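Local coordinates for sterol regulatory element-binding protein cleavage-activating protein (Schizosaccharomyces pombe, PDB 4YHC) that acts as the escort protein needed for processing of Sre1 when sterol or oxygen is low, and is represented by its WD40 domain, at residues 5-10 with 425-430; 366-371 with 409-414; 432-437 with 454-459. The protein carries 9 engineered substitutions. One frame throughout, in Å; residues are numbered along the deposited sequence.

Contact 1 of 3, residues 5-10 with 425-430; sequences DHDELS and KSLKMY
Residues His-6, Asp-7 and Glu-8 pair with Tyr-430, Met-429 and Lys-428 as antiparallel strands, with an angle of 153° between their N-to-C directions. In the WD40 propeller this adds an N-terminal strand, 6-8, to the outer edge of a blade whose outermost strand is normally the fourth, here 421-432. His-6 and Glu-8 make hydrogen-bonded pairs with Tyr-430 and Lys-428; the shortest of these bonds runs from Glu-8 N to Lys-428 O at 2.7 Å. Beyond the paired strand Asp-5 N still donates to Tyr-430 O.

On the face carrying His-6 and Glu-8, the imidazole lies over the root of the tyrosine. His-6 CG sits between the backbone N and the carbonyl carbon (chi1 67°), and Tyr-430 CB stands over one face of the ring, 3.5 Å from the centroid of the His-6 ring and displaced toward CE1. This CH-pi contact carries the pair, because the two ring planes, though only 13° apart, are slid so far that they barely overlap. Asp-5 OD2 comes to the edge of the Tyr-430 ring near CD2. Glu-8 and Lys-428 lie side by side, pointing the same way, the glutamate extended and the lysine bent beyond CD, with Glu-8 OE2 3.7 Å from Lys-428 CD. Their charged ends, Glu-8 OE2 and Lys-428 NZ, stop 4.5 Å apart, beyond a salt bridge, and a water joins them, though weakly on the lysine side.

Across the other face Asp-7 runs beside Met-429, and its carboxylate is gripped from its own chain by Ser-4 OG and Trp-3 NE1. Past the last pair a second water accepts from Ser-10 N at 2.8 Å and donates to Ser-426 O at 2.7 Å.

Contact 2 of 3, residues 366-371 with 409-414; sequences GMRRKS and VWEVWM
The indoles of Trp-410 and Trp-413 lie on opposite faces of this antiparallel pair, each with one face laid over the 366-371 strand. Arg-369 CB sits almost exactly on the normal of the Trp-410 six-membered ring, 3.6 Å from its centroid and 2° off that normal, so the arginine's aliphatic root makes a CH-pi contact. Farther out the guanidinium turns steeply against the ring, and NH2 forms a salt bridge with Asp-437. Met-367, whose chain bends at chi3, places CE 3.9 Å from Trp-410 CE3 and also against Val-412 CG2.

Trp-413 has CG between its backbone N and carbonyl carbon (chi1 55°) and spreads over Gly-366, whose CA lies 3.8 Å from the centroid of the five-membered ring. With no CB on the glycine, the indole can lie this close to the backbone, while Trp-413 NE1 bonds to Ser-353 OG. These are the two middle strands of a four-stranded WD40 blade, here extended by a fifth strand at its outer edge.

Beside Trp-413 on the same face, Arg-368 crosses Glu-411 with guanidinium and carboxylate planes 88° apart. Arg-368 NH1 donates to Glu-411 OE1 at 2.8 Å, a salt bridge, the oxygen lying in the guanidinium plane but being approached from above its own carboxylate plane. Lys-370 CG sits over one face of the Arg-368 guanidinium, offset toward its rim near NH2. A classic beta bulge follows, Lys-370 and Ser-371 both facing Val-409: Ser-371 N reaches Val-409 O at 3.3 Å, Lys-370 N reaches it only weakly, and Ser-371 OG touches Val-409 CG2 at 3.4 Å.

Contact 3 of 3, residues 432-437 with 454-459; sequences SLIIAD and GNYVAL
Tyr-456 reaches across to Leu-433 and Ile-434, its CB directed at the 432-437 loop. With CG anti to the carbonyl carbon (chi1 -62°), the ring extends from there toward the loop, and Tyr-456 CD1 comes 4.0 Å from Ile-434 CG1. One atom farther, Tyr-456 CE1 lies 4.3 Å from Leu-433 CB, while the carbonyl O of Leu-433 approaches the ring edge near its plane. At the tip, Tyr-456 OH packs against Leu-433 CD2 at 3.5 Å. The His-28 ring meets Tyr-456 as well, with the planes at about 45°.

In the propeller, 432-437 begins the connection from strand 421-432, the fourth of its blade, to the innermost strand 441-445 of the last, and Tyr-456 opens the third strand of that last blade. Within this connection Ser-432 OG accepts from Ile-434 N at 2.9 Å, an ST turn, and also bonds to Gln-408 OE1. No direct hydrogen bond spans the segments. Ala-436 CB lies 3.7 Å from Gly-454 CA, and Gly-454 N donates at 2.8 Å to a water that also lies 2.7 Å from Asp-437 O.

Contacts 1 and 2 belong to one five-stranded blade, where strands 406-416 and 421-432 are neighbours: Leu-427 O and Lys-425 N face Trp-410 N and Val-412 O at hydrogen-bonding distance. Contact 1 is at the surface, half of its touching residues exposed, and is partly bridged by water; contact 2, nearer the middle of the sheet, is partly buried and relies on indole faces and a direct salt bridge. Contact 3, also partly buried, joins the following blade through side-chain packing and one water instead of strand pairing. Arg-369 ties contacts 2 and 3 together through Asp-437, and Met-429 SD touches both Trp-410 NE1 and Ile-434 CD1, linking all three.

Contact 1 of 3, residues 5-10 with 425-430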
ATOM      1  N   ASP A   5     -27.074  10.929  12.414  1.00 28.99           N
ATOM      2  CA  ASP A   5     -27.520  12.187  13.088  1.00 31.67           C
ATOM      3  C   ASP A   5     -26.501  12.610  14.111  1.00 33.14           C
ATOM      4  O   ASP A   5     -26.052  13.780  14.105  1.00 32.21           O
ATOM      5  CB  ASP A   5     -28.854  12.021  13.761  1.00 32.53           C
ATOM      6  CG  ASP A   5     -29.990  11.946  12.775  1.00 38.54           C
ATOM      7  OD1 ASP A   5     -29.764  12.071  11.512  1.00 38.81           O
ATOM      8  OD2 ASP A   5     -31.105  11.734  13.300  1.00 39.12           O
ATOM      9  N   HIS A   6     -26.087  11.666  14.944  1.00 30.58           N
ATOM     10  CA  HIS A   6     -24.921  11.905  15.838  1.00 25.62           C
ATOM     11  C   HIS A   6     -24.262  10.615  16.222  1.00 27.14           C
ATOM     12  O   HIS A   6     -24.883   9.559  16.218  1.00 29.16           O
ATOM     13  CB  HIS A   6     -25.358  12.628  17.146  1.00 24.65           C
ATOM     14  CG  HIS A   6     -26.245  11.800  18.043  1.00 31.07           C
ATOM     15  ND1 HIS A   6     -27.622  11.799  17.940  1.00 31.90           N
ATOM     16  CD2 HIS A   6     -25.952  10.918  19.029  1.00 25.42           C
ATOM     17  CE1 HIS A   6     -28.136  10.973  18.837  1.00 26.35           C
ATOM     18  NE2 HIS A   6     -27.151  10.456  19.530  1.00 27.12           N
ATOM     19  N   ASP A   7     -23.013  10.736  16.624  1.00 22.93           N
ATOM     20  CA  ASP A   7     -22.231   9.652  17.174  1.00 23.69           C
ATOM     21  C   ASP A   7     -22.043   9.858  18.660  1.00 26.87           C
ATOM     22  O   ASP A   7     -21.869  10.996  19.118  1.00 29.18           O
ATOM     23  CB  ASP A   7     -20.863   9.640  16.516  1.00 21.69           C
ATOM     24  CG  ASP A   7     -20.912   9.220  15.050  1.00 32.22           C
ATOM     25  OD1 ASP A   7     -21.986   8.811  14.561  1.00 25.62           O
ATOM     26  OD2 ASP A   7     -19.839   9.196  14.395  1.00 32.27           O
ATOM     27  N   GLU A   8     -22.061   8.775  19.416  1.00 22.29           N
ATOM     28  CA  GLU A   8     -21.750   8.817  20.829  1.00 29.54           C
ATOM     29  C   GLU A   8     -20.558   7.944  21.197  1.00 27.63           C
ATOM     30  O   GLU A   8     -20.450   6.827  20.707  1.00 26.75           O
ATOM     31  CB  GLU A   8     -23.025   8.364  21.592  1.00 30.97           C
ATOM     32  CG  GLU A   8     -22.812   8.011  23.061  1.00 34.45           C
ATOM     33  CD  GLU A   8     -23.971   7.202  23.650  1.00 38.42           C
ATOM     34  OE1 GLU A   8     -23.663   6.249  24.400  1.00 38.26           O
ATOM     35  OE2 GLU A   8     -25.162   7.513  23.369  1.00 34.64           O
ATOM     36  N   LEU A   9     -19.626   8.483  22.003  1.00 21.50           N
ATOM     37  CA  LEU A   9     -18.443   7.770  22.527  1.00 23.14           C
ATOM     38  C   LEU A   9     -18.289   8.096  24.012  1.00 29.00           C
ATOM     39  O   LEU A   9     -18.809   9.114  24.470  1.00 26.02           O
ATOM     40  CB  LEU A   9     -17.173   8.290  21.862  1.00 24.48           C
ATOM     41  CG  LEU A   9     -17.093   8.012  20.358  1.00 30.00           C
ATOM     42  CD1 LEU A   9     -17.772   9.074  19.539  1.00 29.61           C
ATOM     43  CD2 LEU A   9     -15.668   7.999  19.902  1.00 36.28           C
ATOM     44  N   SER A  10     -17.570   7.253  24.743  1.00 26.40           N
ATOM     45  CA  SER A  10     -17.159   7.598  26.069  1.00 35.88           C
ATOM     46  C   SER A  10     -16.108   8.700  26.042  1.00 33.00           C
ATOM     47  O   SER A  10     -15.228   8.681  25.210  1.00 23.68           O
ATOM     48  CB  SER A  10     -16.616   6.373  26.791  1.00 34.42           C
ATOM     49  OG  SER A  10     -17.693   5.488  26.942  1.00 37.92           O
ATOM     50  N   LYS A 425     -12.673   1.370  21.513  1.00 20.16           N
ATOM     51  CA  LYS A 425     -13.647   2.384  21.790  1.00 21.41           C
ATOM     52  C   LYS A 425     -14.943   1.897  21.154  1.00 26.00           C
ATOM     53  O   LYS A 425     -14.967   1.329  20.037  1.00 27.57           O
ATOM     54  CB  LYS A 425     -13.256   3.772  21.225  1.00 22.48           C
ATOM     55  CG  LYS A 425     -12.023   4.401  21.872  1.00 23.01           C
ATOM     56  CD  LYS A 425     -11.840   5.863  21.547  1.00 26.87           C
ATOM     57  CE  LYS A 425     -10.695   6.455  22.408  1.00 28.06           C
ATOM     58  NZ  LYS A 425     -10.518   7.893  22.126  1.00 25.91           N
ATOM     59  N   SER A 426     -16.013   2.069  21.909  1.00 20.28           N
ATOM     60  CA  SER A 426     -17.368   1.790  21.454  1.00 26.15           C
ATOM     61  C   SER A 426     -17.932   3.064  20.779  1.00 22.49           C
ATOM     62  O   SER A 426     -17.814   4.177  21.319  1.00 26.24           O
ATOM     63  CB  SER A 426     -18.178   1.341  22.704  1.00 32.61           C
ATOM     64  OG  SER A 426     -19.470   0.926  22.354  1.00 41.62           O
ATOM     65  N   LEU A 427     -18.510   2.922  19.599  1.00 20.81           N
ATOM     66  CA  LEU A 427     -18.944   4.068  18.813  1.00 20.58           C
ATOM     67  C   LEU A 427     -20.375   3.803  18.464  1.00 27.90           C
ATOM     68  O   LEU A 427     -20.675   2.885  17.666  1.00 28.92           O
ATOM     69  CB  LEU A 427     -18.123   4.202  17.540  1.00 20.45           C
ATOM     70  CG  LEU A 427     -18.410   5.442  16.703  1.00 29.87           C
ATOM     71  CD1 LEU A 427     -17.427   5.546  15.525  1.00 34.82           C
ATOM     72  CD2 LEU A 427     -19.776   5.439  16.129  1.00 34.70           C
ATOM     73  N   LYS A 428     -21.290   4.579  19.048  1.00 26.52           N
ATOM     74  CA  LYS A 428     -22.711   4.413  18.734  1.00 22.16           C
ATOM     75  C   LYS A 428     -23.154   5.458  17.736  1.00 26.91           C
ATOM     76  O   LYS A 428     -22.963   6.643  17.979  1.00 27.12           O
ATOM     77  CB  LYS A 428     -23.562   4.530  19.997  1.00 25.48           C
ATOM     78  CG  LYS A 428     -25.028   4.418  19.693  1.00 36.38           C
ATOM     79  CD  LYS A 428     -25.922   4.832  20.871  1.00 50.83           C
ATOM     80  CE  LYS A 428     -26.212   3.711  21.867  1.00 58.63           C
ATOM     81  NZ  LYS A 428     -27.598   3.841  22.469  1.00 63.44           N
ATOM     82  N   MET A 429     -23.770   5.029  16.644  1.00 22.03           N
ATOM     83  CA  MET A 429     -24.215   5.918  15.571  1.00 25.40           C
ATOM     84  C   MET A 429     -25.750   5.929  15.546  1.00 31.43           C
ATOM     85  O   MET A 429     -26.400   4.877  15.276  1.00 30.85           O
ATOM     86  CB  MET A 429     -23.724   5.435  14.191  1.00 25.29           C
ATOM     87  CG  MET A 429     -22.190   5.388  14.013  1.00 24.81           C
ATOM     88  SD  MET A 429     -21.769   4.944  12.293  1.00 32.98           S
ATOM     89  CE  MET A 429     -19.994   4.893  12.323  1.00 39.18           C
ATOM     90  N   TYR A 430     -26.304   7.098  15.844  1.00 26.85           N
ATOM     91  CA  TYR A 430     -27.757   7.265  15.933  1.00 28.75           C
ATOM     92  C   TYR A 430     -28.275   7.662  14.583  1.00 26.45           C
ATOM     93  O   TYR A 430     -27.820   8.616  14.016  1.00 29.89           O
ATOM     94  CB  TYR A 430     -28.115   8.343  16.957  1.00 31.60           C
ATOM     95  CG  TYR A 430     -29.589   8.390  17.133  1.00 32.16           C
ATOM     96  CD1 TYR A 430     -30.229   7.438  17.905  1.00 30.25           C
ATOM     97  CD2 TYR A 430     -30.356   9.315  16.460  1.00 38.25           C
ATOM     98  CE1 TYR A 430     -31.597   7.452  18.060  1.00 39.17           C
ATOM     99  CE2 TYR A 430     -31.736   9.348  16.605  1.00 40.82           C
ATOM    100  CZ  TYR A 430     -32.347   8.412  17.411  1.00 42.07           C
ATOM    101  OH  TYR A 430     -33.706   8.413  17.559  1.00 39.42           O
TER
HETATM  102  O   HOH W   1     -26.679   5.941  24.989  1.00 40.71           O
HETATM  103  O   HOH W   2     -16.395   5.068  23.484  1.00 35.13           O

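Contact 2 of 3, residues 366-371 with 409-414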
ATOM      1  N   GLY A 366      -8.711  -1.531  13.535  1.00 15.98           N
ATOM      2  CA  GLY A 366      -9.838  -2.235  13.028  1.00 16.17           C
ATOM      3  C   GLY A 366     -11.163  -1.676  13.423  1.00 22.19           C
ATOM      4  O   GLY A 366     -11.235  -0.908  14.373  1.00 16.63           O
ATOM      5  N   MET A 367     -12.238  -2.110  12.715  1.00 18.67           N
ATOM      6  CA  MET A 367     -13.595  -1.727  13.031  1.00 20.79           C
ATOM      7  C   MET A 367     -14.544  -2.927  12.829  1.00 23.82           C
ATOM      8  O   MET A 367     -14.436  -3.630  11.820  1.00 18.53           O
ATOM      9  CB  MET A 367     -14.063  -0.602  12.112  1.00 21.66           C
ATOM     10  CG  MET A 367     -13.416   0.738  12.365  1.00 28.46           C
ATOM     11  SD  MET A 367     -14.268   2.120  11.547  1.00 26.66           S
ATOM     12  CE  MET A 367     -15.804   2.210  12.464  1.00 18.14           C
ATOM     13  N   ARG A 368     -15.495  -3.106  13.730  1.00 21.02           N
ATOM     14  CA  ARG A 368     -16.610  -4.108  13.551  1.00 25.04           C
ATOM     15  C   ARG A 368     -17.933  -3.540  14.014  1.00 21.69           C
ATOM     16  O   ARG A 368     -17.962  -2.795  15.012  1.00 22.17           O
ATOM     17  CB  ARG A 368     -16.412  -5.399  14.327  1.00 28.61           C
ATOM     18  CG  ARG A 368     -15.813  -5.253  15.689  1.00 39.70           C
ATOM     19  CD  ARG A 368     -15.566  -6.628  16.288  1.00 49.90           C
ATOM     20  NE  ARG A 368     -16.788  -7.230  16.724  1.00 59.21           N
ATOM     21  CZ  ARG A 368     -17.204  -7.253  17.983  1.00 65.43           C
ATOM     22  NH1 ARG A 368     -16.479  -6.729  18.980  1.00 64.06           N
ATOM     23  NH2 ARG A 368     -18.361  -7.823  18.245  1.00 70.77           N
ATOM     24  N   ARG A 369     -18.990  -3.850  13.279  1.00 18.96           N
ATOM     25  CA  ARG A 369     -20.320  -3.453  13.707  1.00 28.80           C
ATOM     26  C   ARG A 369     -20.780  -4.518  14.711  1.00 32.39           C
ATOM     27  O   ARG A 369     -20.950  -5.615  14.313  1.00 35.42           O
ATOM     28  CB  ARG A 369     -21.293  -3.297  12.520  1.00 30.56           C
ATOM     29  CG  ARG A 369     -22.632  -2.658  12.956  1.00 31.64           C
ATOM     30  CD  ARG A 369     -23.803  -2.869  12.037  1.00 38.79           C
ATOM     31  NE  ARG A 369     -23.373  -2.868  10.681  1.00 45.79           N
ATOM     32  CZ  ARG A 369     -23.193  -3.951   9.960  1.00 52.29           C
ATOM     33  NH1 ARG A 369     -23.465  -5.152  10.465  1.00 51.35           N
ATOM     34  NH2 ARG A 369     -22.739  -3.830   8.724  1.00 53.28           N
ATOM     35  N   LYS A 370     -20.893  -4.187  16.004  1.00 27.45           N
ATOM     36  CA  LYS A 370     -21.447  -5.074  17.039  1.00 33.85           C
ATOM     37  C   LYS A 370     -22.947  -5.296  16.930  1.00 37.47           C
ATOM     38  O   LYS A 370     -23.398  -6.392  17.132  1.00 41.10           O
ATOM     39  CB  LYS A 370     -21.213  -4.527  18.430  1.00 36.03           C
ATOM     40  CG  LYS A 370     -19.771  -4.622  18.870  1.00 43.10           C
ATOM     41  CD  LYS A 370     -19.636  -4.361  20.365  1.00 51.53           C
ATOM     42  CE  LYS A 370     -19.424  -2.908  20.674  1.00 46.98           C
ATOM     43  NZ  LYS A 370     -19.240  -2.797  22.123  1.00 46.23           N
ATOM     44  N   SER A 371     -23.716  -4.260  16.608  1.00 38.06           N
ATOM     45  CA  SER A 371     -25.176  -4.358  16.668  1.00 43.10           C
ATOM     46  C   SER A 371     -25.879  -3.221  15.953  1.00 45.42           C
ATOM     47  O   SER A 371     -25.313  -2.149  15.715  1.00 37.54           O
ATOM     48  CB  SER A 371     -25.654  -4.350  18.117  1.00 48.00           C
ATOM     49  OG  SER A 371     -25.501  -3.038  18.676  1.00 49.77           O
ATOM     50  N   VAL A 409     -24.016   0.094  16.915  1.00 21.54           N
ATOM     51  CA  VAL A 409     -22.921   0.200  17.806  1.00 21.10           C
ATOM     52  C   VAL A 409     -21.744  -0.412  17.063  1.00 30.15           C
ATOM     53  O   VAL A 409     -21.865  -1.564  16.582  1.00 25.15           O
ATOM     54  CB  VAL A 409     -23.113  -0.584  19.097  1.00 24.12           C
ATOM     55  CG1 VAL A 409     -21.914  -0.390  19.967  1.00 30.40           C
ATOM     56  CG2 VAL A 409     -24.353  -0.077  19.869  1.00 25.98           C
ATOM     57  N   TRP A 410     -20.643   0.335  16.988  1.00 22.90           N
ATOM     58  CA  TRP A 410     -19.359  -0.164  16.378  1.00 21.86           C
ATOM     59  C   TRP A 410     -18.288  -0.264  17.422  1.00 25.54           C
ATOM     60  O   TRP A 410     -18.332   0.446  18.486  1.00 27.17           O
ATOM     61  CB  TRP A 410     -18.929   0.775  15.275  1.00 20.30           C
ATOM     62  CG  TRP A 410     -19.848   0.836  14.125  1.00 19.58           C
ATOM     63  CD1 TRP A 410     -21.034   1.482  14.058  1.00 24.90           C
ATOM     64  CD2 TRP A 410     -19.640   0.237  12.829  1.00 19.37           C
ATOM     65  NE1 TRP A 410     -21.619   1.276  12.802  1.00 30.36           N
ATOM     66  CE2 TRP A 410     -20.740   0.581  12.017  1.00 23.75           C
ATOM     67  CE3 TRP A 410     -18.598  -0.511  12.267  1.00 30.92           C
ATOM     68  CZ2 TRP A 410     -20.876   0.136  10.714  1.00 27.78           C
ATOM     69  CZ3 TRP A 410     -18.703  -0.923  10.915  1.00 28.07           C
ATOM     70  CH2 TRP A 410     -19.851  -0.612  10.170  1.00 28.26           C
ATOM     71  N   GLU A 411     -17.346  -1.177  17.224  1.00 18.65           N
ATOM     72  CA  GLU A 411     -16.173  -1.215  18.031  1.00 22.73           C
ATOM     73  C   GLU A 411     -15.019  -0.769  17.085  1.00 17.88           C
ATOM     74  O   GLU A 411     -14.891  -1.275  15.962  1.00 23.52           O
ATOM     75  CB  GLU A 411     -15.911  -2.581  18.635  1.00 27.98           C
ATOM     76  CG  GLU A 411     -14.600  -2.614  19.422  1.00 34.02           C
ATOM     77  CD  GLU A 411     -14.009  -3.996  19.620  1.00 51.02           C
ATOM     78  OE1 GLU A 411     -14.380  -4.954  18.893  1.00 58.35           O
ATOM     79  OE2 GLU A 411     -13.111  -4.116  20.493  1.00 59.58           O
ATOM     80  N   VAL A 412     -14.319   0.275  17.498  1.00 22.17           N
ATOM     81  CA  VAL A 412     -13.076   0.762  16.859  1.00 19.20           C
ATOM     82  C   VAL A 412     -11.920   0.375  17.708  1.00 21.17           C
ATOM     83  O   VAL A 412     -11.891   0.658  18.925  1.00 21.46           O
ATOM     84  CB  VAL A 412     -13.082   2.264  16.734  1.00 22.69           C
ATOM     85  CG1 VAL A 412     -12.018   2.721  15.752  1.00 19.56           C
ATOM     86  CG2 VAL A 412     -14.437   2.694  16.280  1.00 22.82           C
ATOM     87  N   TRP A 413     -10.932  -0.297  17.143  1.00 17.13           N
ATOM     88  CA  TRP A 413      -9.865  -0.758  18.003  1.00 16.55           C
ATOM     89  C   TRP A 413      -8.488  -0.592  17.402  1.00 25.74           C
ATOM     90  O   TRP A 413      -8.331  -0.436  16.193  1.00 16.13           O
ATOM     91  CB  TRP A 413     -10.083  -2.232  18.415  1.00 21.79           C
ATOM     92  CG  TRP A 413     -10.268  -3.208  17.258  1.00 19.16           C
ATOM     93  CD1 TRP A 413     -11.388  -3.634  16.751  1.00 18.80           C
ATOM     94  CD2 TRP A 413      -9.214  -3.873  16.541  1.00 16.14           C
ATOM     95  NE1 TRP A 413     -11.144  -4.529  15.713  1.00 20.14           N
ATOM     96  CE2 TRP A 413      -9.807  -4.699  15.588  1.00 16.21           C
ATOM     97  CE3 TRP A 413      -7.848  -3.846  16.627  1.00 16.21           C
ATOM     98  CZ2 TRP A 413      -9.051  -5.483  14.674  1.00 17.89           C
ATOM     99  CZ3 TRP A 413      -7.102  -4.585  15.722  1.00 17.13           C
ATOM    100  CH2 TRP A 413      -7.723  -5.427  14.775  1.00 15.74           C
ATOM    101  N   MET A 414      -7.484  -0.688  18.270  1.00 19.17           N
ATOM    102  CA  MET A 414      -6.110  -0.642  17.835  1.00 18.87           C
ATOM    103  C   MET A 414      -5.284  -1.590  18.597  1.00 21.08           C
ATOM    104  O   MET A 414      -5.603  -1.930  19.718  1.00 22.86           O
ATOM    105  CB  MET A 414      -5.562   0.765  18.014  1.00 16.24           C
ATOM    106  CG  MET A 414      -5.630   1.338  19.433  1.00 18.37           C
ATOM    107  SD  MET A 414      -4.457   2.760  19.741  1.00 22.34           S
ATOM    108  CE  MET A 414      -2.848   2.086  19.423  1.00 17.67           C
TER

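Contact 3 of 3, residues 432-437 with 454-459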
ATOM      1  N   SER A 432     -27.728   5.948  11.776  1.00 28.50           N
ATOM      2  CA  SER A 432     -26.634   5.680  10.841  1.00 29.45           C
ATOM      3  C   SER A 432     -27.106   5.579   9.391  1.00 34.01           C
ATOM      4  O   SER A 432     -28.069   4.910   9.083  1.00 31.12           O
ATOM      5  CB  SER A 432     -25.907   4.396  11.219  1.00 29.34           C
ATOM      6  OG  SER A 432     -24.878   4.098  10.264  1.00 28.97           O
ATOM      7  N   LEU A 433     -26.384   6.205   8.479  1.00 31.38           N
ATOM      8  CA  LEU A 433     -26.579   5.929   7.055  1.00 25.93           C
ATOM      9  C   LEU A 433     -25.636   4.829   6.481  1.00 35.29           C
ATOM     10  O   LEU A 433     -25.474   4.700   5.275  1.00 36.03           O
ATOM     11  CB  LEU A 433     -26.373   7.223   6.300  1.00 30.00           C
ATOM     12  CG  LEU A 433     -27.581   8.154   6.262  1.00 39.26           C
ATOM     13  CD1 LEU A 433     -28.447   8.115   7.512  1.00 42.54           C
ATOM     14  CD2 LEU A 433     -27.104   9.551   5.954  1.00 34.54           C
ATOM     15  N   ILE A 434     -25.001   4.043   7.319  1.00 28.59           N
ATOM     16  CA  ILE A 434     -24.085   3.028   6.820  1.00 30.93           C
ATOM     17  C   ILE A 434     -24.749   1.674   6.800  1.00 32.63           C
ATOM     18  O   ILE A 434     -25.093   1.156   7.815  1.00 33.22           O
ATOM     19  CB  ILE A 434     -22.800   2.989   7.655  1.00 36.16           C
ATOM     20  CG1 ILE A 434     -22.067   4.328   7.482  1.00 40.07           C
ATOM     21  CG2 ILE A 434     -21.862   1.890   7.161  1.00 32.60           C
ATOM     22  CD1 ILE A 434     -21.176   4.686   8.650  1.00 40.38           C
ATOM     23  N   ILE A 435     -24.896   1.059   5.632  1.00 43.30           N
ATOM     24  CA  ILE A 435     -25.466  -0.327   5.620  1.00 49.73           C
ATOM     25  C   ILE A 435     -24.441  -1.423   5.232  1.00 50.70           C
ATOM     26  O   ILE A 435     -24.696  -2.609   5.390  1.00 58.40           O
ATOM     27  CB  ILE A 435     -26.796  -0.435   4.833  1.00 50.86           C
ATOM     28  CG1 ILE A 435     -26.713   0.273   3.478  1.00 49.49           C
ATOM     29  CG2 ILE A 435     -27.930   0.135   5.689  1.00 52.24           C
ATOM     30  CD1 ILE A 435     -26.741   1.795   3.527  1.00 52.05           C
ATOM     31  N   ALA A 436     -23.242  -1.023   4.855  1.00 38.22           N
ATOM     32  CA  ALA A 436     -22.240  -1.971   4.439  1.00 29.73           C
ATOM     33  C   ALA A 436     -21.424  -2.519   5.613  1.00 30.49           C
ATOM     34  O   ALA A 436     -21.306  -1.916   6.689  1.00 28.99           O
ATOM     35  CB  ALA A 436     -21.325  -1.327   3.402  1.00 26.91           C
ATOM     36  N   ASP A 437     -20.836  -3.676   5.401  1.00 29.49           N
ATOM     37  CA  ASP A 437     -19.763  -4.139   6.255  1.00 28.24           C
ATOM     38  C   ASP A 437     -18.526  -3.262   5.912  1.00 22.12           C
ATOM     39  O   ASP A 437     -18.399  -2.821   4.811  1.00 26.63           O
ATOM     40  CB  ASP A 437     -19.505  -5.606   5.965  1.00 32.75           C
ATOM     41  CG  ASP A 437     -20.595  -6.513   6.530  1.00 43.29           C
ATOM     42  OD1 ASP A 437     -21.454  -6.051   7.342  1.00 42.66           O
ATOM     43  OD2 ASP A 437     -20.551  -7.701   6.191  1.00 47.46           O
ATOM     44  N   GLY A 454     -19.115   1.704   3.719  1.00 21.89           N
ATOM     45  CA  GLY A 454     -20.063   2.017   2.632  1.00 19.47           C
ATOM     46  C   GLY A 454     -19.663   3.108   1.670  1.00 22.32           C
ATOM     47  O   GLY A 454     -18.731   2.943   0.881  1.00 22.24           O
ATOM     48  N   ASN A 455     -20.336   4.247   1.727  1.00 21.90           N
ATOM     49  CA  ASN A 455     -19.962   5.348   0.877  1.00 22.44           C
ATOM     50  C   ASN A 455     -19.191   6.424   1.597  1.00 22.87           C
ATOM     51  O   ASN A 455     -18.969   7.456   1.045  1.00 19.70           O
ATOM     52  CB  ASN A 455     -21.182   5.931   0.183  1.00 29.79           C
ATOM     53  CG  ASN A 455     -22.255   6.305   1.137  1.00 31.68           C
ATOM     54  OD1 ASN A 455     -22.520   5.575   2.091  1.00 35.37           O
ATOM     55  ND2 ASN A 455     -22.831   7.479   0.945  1.00 29.94           N
ATOM     56  N   TYR A 456     -18.755   6.146   2.823  1.00 20.71           N
ATOM     57  CA  TYR A 456     -17.951   7.065   3.600  1.00 22.52           C
ATOM     58  C   TYR A 456     -16.584   6.460   3.821  1.00 22.56           C
ATOM     59  O   TYR A 456     -16.424   5.261   3.672  1.00 19.70           O
ATOM     60  CB  TYR A 456     -18.589   7.275   4.967  1.00 20.87           C
ATOM     61  CG  TYR A 456     -19.977   7.905   4.856  1.00 21.25           C
ATOM     62  CD1 TYR A 456     -21.116   7.101   4.728  1.00 22.48           C
ATOM     63  CD2 TYR A 456     -20.153   9.302   4.887  1.00 21.93           C
ATOM     64  CE1 TYR A 456     -22.400   7.660   4.606  1.00 28.00           C
ATOM     65  CE2 TYR A 456     -21.459   9.873   4.806  1.00 23.33           C
ATOM     66  CZ  TYR A 456     -22.578   9.033   4.646  1.00 28.75           C
ATOM     67  OH  TYR A 456     -23.901   9.482   4.540  1.00 33.23           O
ATOM     68  N   VAL A 457     -15.642   7.291   4.243  1.00 21.26           N
ATOM     69  CA  VAL A 457     -14.409   6.813   4.800  1.00 19.91           C
ATOM     70  C   VAL A 457     -14.099   7.375   6.202  1.00 18.97           C
ATOM     71  O   VAL A 457     -14.272   8.557   6.438  1.00 19.75           O
ATOM     72  CB  VAL A 457     -13.196   6.787   3.793  1.00 24.39           C
ATOM     73  CG1 VAL A 457     -13.464   7.372   2.405  1.00 20.26           C
ATOM     74  CG2 VAL A 457     -11.858   7.080   4.414  1.00 18.70           C
ATOM     75  N   ALA A 458     -13.632   6.478   7.056  1.00 17.86           N
ATOM     76  CA  ALA A 458     -13.188   6.818   8.383  1.00 22.70           C
ATOM     77  C   ALA A 458     -11.701   6.730   8.394  1.00 19.82           C
ATOM     78  O   ALA A 458     -11.157   5.729   7.944  1.00 17.10           O
ATOM     79  CB  ALA A 458     -13.689   5.823   9.431  1.00 17.85           C
ATOM     80  N   LEU A 459     -11.102   7.714   9.025  1.00 17.50           N
ATOM     81  CA  LEU A 459      -9.704   7.725   9.390  1.00 18.32           C
ATOM     82  C   LEU A 459      -9.603   7.362  10.853  1.00 19.32           C
ATOM     83  O   LEU A 459     -10.325   7.941  11.718  1.00 17.66           O
ATOM     84  CB  LEU A 459      -9.161   9.124   9.149  1.00 22.66           C
ATOM     85  CG  LEU A 459      -8.510   9.512   7.826  1.00 26.11           C
ATOM     86  CD1 LEU A 459      -8.825   8.672   6.629  1.00 25.05           C
ATOM     87  CD2 LEU A 459      -8.644  11.013   7.527  1.00 21.93           C
TER
HETATM   88  O   HOH W   3     -17.779  -0.703   3.213  1.00 24.29           O